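Local coordinates for protein trans-2-enoyl-CoA reductase [NADH] (Treponema denticola ATCC 35405, PDB 4GGO) that reduces the carbon-carbon double bond of trans-2-enoyl-CoA substrates such as crotonyl-CoA with NADH, a step of fatty acid biosynthesis, at residues D120-E125 / Y146-P151. Numbering follows the deposited sequence.
Sequences DAFSDE and YSLASP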
ATOM      1  N   ASP A 120       3.306   9.618  14.032  1.00 30.93           N
ATOM      2  CA  ASP A 120       4.466   9.239  13.231  1.00 33.21           C
ATOM      3  C   ASP A 120       4.995   7.865  13.633  1.00 33.23           C
ATOM      4  O   ASP A 120       5.612   7.712  14.687  1.00 28.79           O
ATOM      5  CB  ASP A 120       5.567  10.294  13.366  1.00 39.03           C
ATOM      6  CG  ASP A 120       6.792   9.974  12.528  1.00 41.01           C
ATOM      7  OD1 ASP A 120       6.665   9.213  11.544  1.00 28.58           O
ATOM      8  OD2 ASP A 120       7.882  10.492  12.851  1.00 40.28           O
ATOM      9  N   ALA A 121       4.761   6.872  12.781  1.00 27.49           N
ATOM     10  CA  ALA A 121       5.169   5.497  13.061  1.00 28.31           C
ATOM     11  C   ALA A 121       6.686   5.329  13.097  1.00 30.90           C
ATOM     12  O   ALA A 121       7.194   4.304  13.550  1.00 30.23           O
ATOM     13  CB  ALA A 121       4.554   4.546  12.040  1.00 29.82           C
ATOM     14  N   PHE A 122       7.402   6.338  12.613  1.00 26.47           N
ATOM     15  CA  PHE A 122       8.859   6.330  12.640  1.00 31.58           C
ATOM     16  C   PHE A 122       9.374   6.735  14.018  1.00 34.69           C
ATOM     17  O   PHE A 122      10.561   6.597  14.311  1.00 32.11           O
ATOM     18  CB  PHE A 122       9.413   7.283  11.580  1.00 28.06           C
ATOM     19  CG  PHE A 122       9.169   6.829  10.167  1.00 29.84           C
ATOM     20  CD1 PHE A 122       9.271   5.492   9.828  1.00 30.14           C
ATOM     21  CD2 PHE A 122       8.834   7.741   9.179  1.00 31.77           C
ATOM     22  CE1 PHE A 122       9.049   5.069   8.532  1.00 35.29           C
ATOM     23  CE2 PHE A 122       8.610   7.324   7.879  1.00 33.04           C
ATOM     24  CZ  PHE A 122       8.717   5.985   7.556  1.00 33.74           C
ATOM     25  N   SER A 123       8.472   7.230  14.860  1.00 36.02           N
ATOM     26  CA  SER A 123       8.845   7.734  16.180  1.00 34.55           C
ATOM     27  C   SER A 123       8.774   6.653  17.251  1.00 37.90           C
ATOM     28  O   SER A 123       7.972   5.724  17.158  1.00 33.45           O
ATOM     29  CB  SER A 123       7.957   8.912  16.576  1.00 38.28           C
ATOM     30  OG  SER A 123       6.648   8.491  16.904  1.00 34.31           O
ATOM     31  N   ASP A 124       9.627   6.774  18.264  1.00 40.64           N
ATOM     32  CA  ASP A 124       9.626   5.833  19.380  1.00 36.11           C
ATOM     33  C   ASP A 124       8.408   6.035  20.279  1.00 33.92           C
ATOM     34  O   ASP A 124       8.011   5.124  21.007  1.00 32.48           O
ATOM     35  CB  ASP A 124      10.911   5.958  20.202  1.00 42.99           C
ATOM     36  CG  ASP A 124      12.118   5.371  19.494  1.00 44.85           C
ATOM     37  OD1 ASP A 124      11.942   4.426  18.694  1.00 42.22           O
ATOM     38  OD2 ASP A 124      13.244   5.850  19.741  1.00 47.80           O
ATOM     39  N   GLU A 125       7.822   7.228  20.228  1.00 34.64           N
ATOM     40  CA  GLU A 125       6.636   7.533  21.020  1.00 36.91           C
ATOM     41  C   GLU A 125       5.459   6.682  20.563  1.00 34.61           C
ATOM     42  O   GLU A 125       4.747   6.098  21.380  1.00 30.74           O
ATOM     43  CB  GLU A 125       6.269   9.015  20.912  1.00 41.20           C
ATOM     44  CG  GLU A 125       7.437   9.972  21.078  1.00 51.20           C
ATOM     45  CD  GLU A 125       8.073  10.347  19.754  1.00 53.37           C
ATOM     46  OE1 GLU A 125       9.148   9.797  19.431  1.00 54.86           O
ATOM     47  OE2 GLU A 125       7.499  11.194  19.037  1.00 46.24           O
ATOM     48  N   TYR A 146       3.960  -4.358   7.540  1.00 25.02           N
ATOM     49  CA  TYR A 146       4.653  -3.085   7.390  1.00 26.31           C
ATOM     50  C   TYR A 146       4.363  -2.479   6.023  1.00 28.92           C
ATOM     51  O   TYR A 146       4.935  -2.897   5.016  1.00 23.20           O
ATOM     52  CB  TYR A 146       6.162  -3.261   7.580  1.00 26.55           C
ATOM     53  CG  TYR A 146       6.915  -1.954   7.693  1.00 28.52           C
ATOM     54  CD1 TYR A 146       7.389  -1.299   6.563  1.00 29.89           C
ATOM     55  CD2 TYR A 146       7.148  -1.372   8.933  1.00 28.13           C
ATOM     56  CE1 TYR A 146       8.074  -0.102   6.665  1.00 35.25           C
ATOM     57  CE2 TYR A 146       7.832  -0.176   9.044  1.00 30.82           C
ATOM     58  CZ  TYR A 146       8.293   0.454   7.908  1.00 35.65           C
ATOM     59  OH  TYR A 146       8.974   1.643   8.015  1.00 41.74           O
ATOM     60  N   SER A 147       3.477  -1.488   5.993  1.00 23.43           N
ATOM     61  CA  SER A 147       3.081  -0.859   4.737  1.00 28.30           C
ATOM     62  C   SER A 147       3.178   0.661   4.808  1.00 33.36           C
ATOM     63  O   SER A 147       2.317   1.371   4.288  1.00 29.41           O
ATOM     64  CB  SER A 147       1.656  -1.273   4.362  1.00 25.68           C
ATOM     65  OG  SER A 147       1.247  -0.657   3.153  1.00 27.90           O
ATOM     66  N   LEU A 148       4.229   1.158   5.453  1.00 38.48           N
ATOM     67  CA  LEU A 148       4.428   2.597   5.573  1.00 38.85           C
ATOM     68  C   LEU A 148       4.829   3.218   4.240  1.00 36.90           C
ATOM     69  O   LEU A 148       5.726   2.723   3.555  1.00 43.19           O
ATOM     70  CB  LEU A 148       5.473   2.915   6.647  1.00 32.51           C
ATOM     71  CG  LEU A 148       5.042   2.654   8.091  1.00 36.27           C
ATOM     72  CD1 LEU A 148       6.157   3.012   9.058  1.00 39.46           C
ATOM     73  CD2 LEU A 148       3.777   3.434   8.421  1.00 37.40           C
ATOM     74  N   ALA A 149       4.150   4.301   3.875  1.00 38.02           N
ATOM     75  CA  ALA A 149       4.421   4.995   2.624  1.00 44.56           C
ATOM     76  C   ALA A 149       4.556   6.494   2.863  1.00 46.40           C
ATOM     77  O   ALA A 149       3.562   7.220   2.895  1.00 55.29           O
ATOM     78  CB  ALA A 149       3.321   4.715   1.614  1.00 46.03           C
ATOM     79  N   SER A 150       5.791   6.951   3.034  1.00 48.61           N
ATOM     80  CA  SER A 150       6.056   8.361   3.291  1.00 36.16           C
ATOM     81  C   SER A 150       7.281   8.830   2.518  1.00 39.22           C
ATOM     82  O   SER A 150       8.267   8.102   2.408  1.00 39.82           O
ATOM     83  CB  SER A 150       6.257   8.600   4.787  1.00 39.44           C
ATOM     84  OG  SER A 150       6.544   9.963   5.052  1.00 42.21           O
ATOM     85  N   PRO A 151       7.220  10.051   1.971  1.00 34.06           N
ATOM     86  CA  PRO A 151       8.364  10.623   1.257  1.00 39.81           C
ATOM     87  C   PRO A 151       9.448  11.088   2.223  1.00 36.90           C
ATOM     88  O   PRO A 151      10.578  11.339   1.799  1.00 33.64           O
ATOM     89  CB  PRO A 151       7.753  11.827   0.538  1.00 35.15           C
ATOM     90  CG  PRO A 151       6.616  12.232   1.404  1.00 35.38           C
ATOM     91  CD  PRO A 151       6.054  10.953   1.959  1.00 36.59           C
TER
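The CA atoms come nearest at Ala121 and Leu148, 8.1 Å apart; no hydrogen bond crosses, and each closest contact between the type I turn Asp120-Ser123 and the loop after strand 141-146 is between side-chain atoms. Leu148 CD1 is anti to its own CA (chi2 -180°), an extended branch that touches both Ala121 CB at 3.7 Å and Phe122 CE1 at 3.6 Å. The Phe122 and Leu148 side chains run antiparallel past one another, the methyl meeting the ring obliquely. The Tyr146 side chain runs roughly perpendicular to that of Phe122; its OH lies in the plane of the Phe122 ring, 3.5 Å from Phe122 CE1, and hydrogen-bonds to Asp209 OD2 of helix 208-219. Ser150 CB lies 4.1 Å from Phe122 CE2, oblique to the ring, while Ser150 OG bonds to Val152 O. The turn is braced from within: Asp120 OD1 accepts Phe122 N (3.2 Å) from above the carboxylate plane, an Asx turn, and Asp120 O receives both Ser123 N and Ser123 OG, Ser123 being the N-cap of helix 124-136. The segments follow parallel strands 114-118 and 141-146, and Asp120, Ala121, Leu148 and Ala149 belong to the NAD(+) site, as expected at C-terminal strand ends of a Rossmann fold.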